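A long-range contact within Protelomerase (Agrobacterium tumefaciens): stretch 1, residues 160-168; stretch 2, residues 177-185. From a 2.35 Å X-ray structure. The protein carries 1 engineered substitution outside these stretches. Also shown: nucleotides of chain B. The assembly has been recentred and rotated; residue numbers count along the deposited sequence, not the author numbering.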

# COMPACT_ATOMS: atom_id res chain seq x y z
N THR A 160 -1.60 4.89 10.36
CA THR A 160 -0.35 4.80 11.10
C THR A 160 0.55 6.04 11.09
O THR A 160 1.23 6.31 12.08
CB THR A 160 0.49 3.57 10.66
OG1 THR A 160 0.97 3.77 9.33
CG2 THR A 160 -0.34 2.30 10.72
N GLN A 161 0.58 6.78 9.99
CA GLN A 161 1.60 7.82 9.86
C GLN A 161 1.23 9.04 9.01
O GLN A 161 2.09 9.64 8.36
CB GLN A 161 2.90 7.21 9.32
CG GLN A 161 2.73 6.45 8.01
CD GLN A 161 3.99 5.75 7.57
OE1 GLN A 161 4.91 5.55 8.36
NE2 GLN A 161 4.05 5.37 6.30
N ALA A 162 -0.04 9.42 9.02
CA ALA A 162 -0.47 10.61 8.29
C ALA A 162 -0.38 11.86 9.16
O ALA A 162 -0.61 11.81 10.37
CB ALA A 162 -1.89 10.44 7.77
N GLU A 163 -0.02 12.98 8.54
CA GLU A 163 0.03 14.27 9.23
C GLU A 163 -0.65 15.34 8.40
O GLU A 163 0.00 16.08 7.66
CB GLU A 163 1.48 14.68 9.51
CG GLU A 163 2.29 13.67 10.31
CD GLU A 163 3.78 13.95 10.25
OE1 GLU A 163 4.56 13.09 10.69
OE2 GLU A 163 4.16 15.03 9.75
N PHE A 164 -1.97 15.43 8.52
CA PHE A 164 -2.74 16.42 7.77
C PHE A 164 -2.71 17.78 8.44
O PHE A 164 -2.94 17.90 9.65
CB PHE A 164 -4.17 15.94 7.56
CG PHE A 164 -4.28 14.58 6.94
CD1 PHE A 164 -3.84 14.36 5.65
CD2 PHE A 164 -4.82 13.52 7.65
CE1 PHE A 164 -3.94 13.11 5.07
CE2 PHE A 164 -4.92 12.27 7.08
CZ PHE A 164 -4.48 12.06 5.78
N SER A 165 -2.44 18.82 7.65
CA SER A 165 -2.33 20.18 8.17
C SER A 165 -2.97 21.18 7.21
O SER A 165 -3.04 20.92 6.01
CB SER A 165 -0.86 20.52 8.43
OG SER A 165 -0.06 20.22 7.30
N PRO A 166 -3.45 22.32 7.73
CA PRO A 166 -4.16 23.31 6.91
C PRO A 166 -3.31 23.89 5.78
O PRO A 166 -2.16 24.25 5.98
CB PRO A 166 -4.50 24.42 7.92
CG PRO A 166 -3.55 24.22 9.06
CD PRO A 166 -3.36 22.74 9.14
N ALA A 167 -3.91 23.96 4.59
CA ALA A 167 -3.24 24.51 3.42
C ALA A 167 -3.75 25.91 3.12
O ALA A 167 -4.95 26.12 2.97
CB ALA A 167 -3.45 23.60 2.22
N PRO A 168 -2.83 26.88 3.04
CA PRO A 168 -3.17 28.29 2.82
C PRO A 168 -3.59 28.59 1.38
O PRO A 168 -2.96 28.12 0.44
CB PRO A 168 -1.86 29.03 3.13
CG PRO A 168 -1.00 28.03 3.86
CD PRO A 168 -1.39 26.71 3.31
N SER A 177 -8.52 21.62 -0.12
CA SER A 177 -7.17 21.05 -0.15
C SER A 177 -6.50 21.12 1.21
O SER A 177 -6.71 22.06 1.98
CB SER A 177 -6.30 21.76 -1.20
OG SER A 177 -5.83 23.00 -0.71
N ILE A 178 -5.68 20.11 1.51
CA ILE A 178 -4.92 20.07 2.76
C ILE A 178 -3.47 19.68 2.48
O ILE A 178 -3.09 19.47 1.33
CB ILE A 178 -5.52 19.06 3.75
CG1 ILE A 178 -5.44 17.64 3.19
CG2 ILE A 178 -6.96 19.42 4.09
CD1 ILE A 178 -6.05 16.59 4.09
N LEU A 179 -2.67 19.59 3.54
CA LEU A 179 -1.28 19.15 3.41
C LEU A 179 -1.13 17.73 3.95
O LEU A 179 -1.95 17.28 4.74
CB LEU A 179 -0.34 20.11 4.15
CG LEU A 179 -0.41 21.58 3.75
CD1 LEU A 179 0.60 22.40 4.54
CD2 LEU A 179 -0.19 21.75 2.25
N PHE A 180 -0.09 17.03 3.51
CA PHE A 180 0.08 15.63 3.86
C PHE A 180 1.53 15.22 4.11
O PHE A 180 2.45 15.71 3.45
CB PHE A 180 -0.55 14.74 2.78
CG PHE A 180 -0.17 13.29 2.89
CD1 PHE A 180 -0.68 12.51 3.92
CD2 PHE A 180 0.68 12.71 1.97
CE1 PHE A 180 -0.33 11.17 4.02
CE2 PHE A 180 1.03 11.38 2.06
CZ PHE A 180 0.52 10.61 3.09
N ASN A 181 1.72 14.30 5.05
CA ASN A 181 3.03 13.75 5.39
C ASN A 181 2.86 12.55 6.31
O ASN A 181 2.11 12.61 7.28
CB ASN A 181 3.89 14.82 6.08
CG ASN A 181 5.37 14.54 5.96
OD1 ASN A 181 5.85 14.10 4.92
ND2 ASN A 181 6.11 14.80 7.04
N GLY A 182 3.53 11.44 6.00
CA GLY A 182 4.38 11.33 4.83
C GLY A 182 4.03 10.12 3.98
O GLY A 182 3.35 9.20 4.44
N GLN A 183 4.53 10.11 2.75
CA GLN A 183 4.23 9.06 1.79
C GLN A 183 4.82 7.71 2.23
O GLN A 183 5.80 7.67 2.97
CB GLN A 183 4.76 9.44 0.41
CG GLN A 183 4.32 8.55 -0.74
CD GLN A 183 2.92 8.87 -1.24
OE1 GLN A 183 2.09 9.39 -0.50
NE2 GLN A 183 2.67 8.56 -2.50
N ALA A 184 4.21 6.63 1.77
CA ALA A 184 4.72 5.29 2.01
C ALA A 184 5.29 4.70 0.72
O ALA A 184 5.13 5.28 -0.36
CB ALA A 184 3.62 4.39 2.56
N LYS A 185 5.96 3.56 0.84
CA LYS A 185 6.54 2.84 -0.29
C LYS A 185 7.59 3.64 -1.07
O LYS A 185 7.92 3.29 -2.20
CB LYS A 185 5.44 2.37 -1.26
CG LYS A 185 4.39 1.46 -0.63
CD LYS A 185 3.40 0.99 -1.68
CE LYS A 185 4.11 0.27 -2.82
NZ LYS A 185 3.19 -0.07 -3.94
P DT B 22 5.80 0.50 3.16
OP1 DT B 22 6.53 1.78 3.05
OP2 DT B 22 5.96 -0.34 4.36
O5' DT B 22 4.24 0.79 2.96
C5' DT B 22 3.26 -0.19 3.31
C4' DT B 22 2.48 -0.64 2.09
O4' DT B 22 3.20 -1.70 1.43
C3' DT B 22 1.11 -1.25 2.38
O3' DT B 22 0.09 -0.25 2.37
C2' DT B 22 0.90 -2.24 1.24
C1' DT B 22 2.29 -2.42 0.62
N1 DT B 22 2.71 -3.85 0.54
C2 DT B 22 2.10 -4.67 -0.39
O2 DT B 22 1.24 -4.29 -1.16
N3 DT B 22 2.55 -5.96 -0.40
C4 DT B 22 3.52 -6.52 0.41
O4 DT B 22 3.85 -7.70 0.32
C5 DT B 22 4.11 -5.61 1.36
C7 DT B 22 5.18 -6.10 2.30
C6 DT B 22 3.68 -4.34 1.38
O5' DT B 14 2.37 2.35 -5.12
C5' DT B 14 3.18 3.32 -5.77
C4' DT B 14 4.65 3.07 -5.50
O4' DT B 14 4.98 1.72 -5.88
C3' DT B 14 5.60 3.99 -6.26
O3' DT B 14 6.51 4.60 -5.36
C2' DT B 14 6.32 3.06 -7.25
C1' DT B 14 6.22 1.71 -6.56
N1 DT B 14 6.22 0.56 -7.50
C2 DT B 14 7.15 -0.44 -7.32
O2 DT B 14 7.99 -0.42 -6.43
N3 DT B 14 7.08 -1.46 -8.23
C4 DT B 14 6.18 -1.58 -9.28
O4 DT B 14 6.20 -2.54 -10.04
C5 DT B 14 5.23 -0.50 -9.40
C7 DT B 14 4.21 -0.52 -10.50
C6 DT B 14 5.30 0.50 -8.52
P DA B 13 -3.29 -1.98 -7.83
OP1 DA B 13 -4.43 -1.31 -7.16
OP2 DA B 13 -3.37 -2.29 -9.28
O5' DA B 13 -1.98 -1.10 -7.58
C5' DA B 13 -1.54 -0.85 -6.25
C4' DA B 13 -0.27 -0.02 -6.26
O4' DA B 13 0.87 -0.90 -6.12
C3' DA B 13 -0.03 0.78 -7.54
O3' DA B 13 0.59 2.02 -7.22
C2' DA B 13 0.92 -0.12 -8.33
C1' DA B 13 1.76 -0.70 -7.20
N9 DA B 13 2.39 -1.98 -7.52
C8 DA B 13 1.98 -2.91 -8.42
N7 DA B 13 2.77 -3.97 -8.48
C5 DA B 13 3.75 -3.70 -7.54
C6 DA B 13 4.89 -4.42 -7.11
N6 DA B 13 5.24 -5.62 -7.59
N1 DA B 13 5.65 -3.86 -6.16
C2 DA B 13 5.32 -2.66 -5.67
N3 DA B 13 4.28 -1.89 -5.99
C4 DA B 13 3.53 -2.48 -6.94

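How do the two backbones lie against each other? They run in broadly opposite directions, with an angle of 125° between the weakly bonded strand at about 165-168 and strand 177-180, so the pairing is splayed. Ser165 lies across from Leu179 in a loose antiparallel pair. Leu179 N donates to Ser165 O at 2.8 Å, while the return bond, Ser165 N to Leu179 O, is weak at 3.3 Å. Leu179 O also receives a CA-H...O contact from Phe164 CA at 3.2 Å, so one carbonyl serves two neighbouring residues of stretch 1.

What fills the space beside this pairing? Phe164 supplies the bulk. Its ring lies beside two side chains of stretch 2: Phe164 CD1 lies 3.5 Å from Ile178 CD1, and Phe164 CE1 lies 3.5 Å from Phe180 CD1. Ile178 sets out sideways from its backbone, yet the end of its side chain comes nearer and reaches the ring. The rings of Phe164 and Phe180 meet obliquely, their planes at 31° and centroids 5.8 Å apart. Ala162 adds a small bump at the edge of the Phe180 ring, where Ala162 CB sits 4.1 Å from Phe180 CE1. These greasy, buried surfaces gain by excluding water, and close apolar packing needs no exact alignment of the rings.

Where does Leu179 put its side chain? It leaves the sheet on the same face as Ser165, and Leu179 CB lies 3.2 Å from Ser165 OG. Farther out, the branched end spreads along stretch 1: Leu179 CD1 is 3.6 Å from Pro166 O, and Leu179 CD2 is 3.7 Å from Ala167 CB. Ala167 points toward stretch 2, and its single methyl group fits closely among several neighbours, with Ala167 CB 3.6 Å from Ser177 O and 3.9 Å from Ile178 CA. Pro166 points away and leaves its carbonyl, rather than its ring, next to the leucine.

How does the contact continue past the strands? At Asn181 and Gly182 it becomes more polar. The Asn181 side chain gives a weak hydrogen bond from Asn181 ND2 to Glu163 OE2, 3.3 Å long, matching an amide donor to a carboxylate. The peptide bond before Gly182 is cis, and Gly182 N makes another weak hydrogen bond to Gln161 O at 3.3 Å. An ideal CB on Gly182 would come within 2.8 Å of Asn181 OD1, a clash that the bare glycine avoids. Beyond it, Gln161 extends its side chain until Gln161 NE2 lies 3.9 Å from Ala184 CB, a methyl that points toward stretch 1. Lys185 instead turns to the DNA, where Lys185 N donates to DT22 OP1 at 2.9 Å.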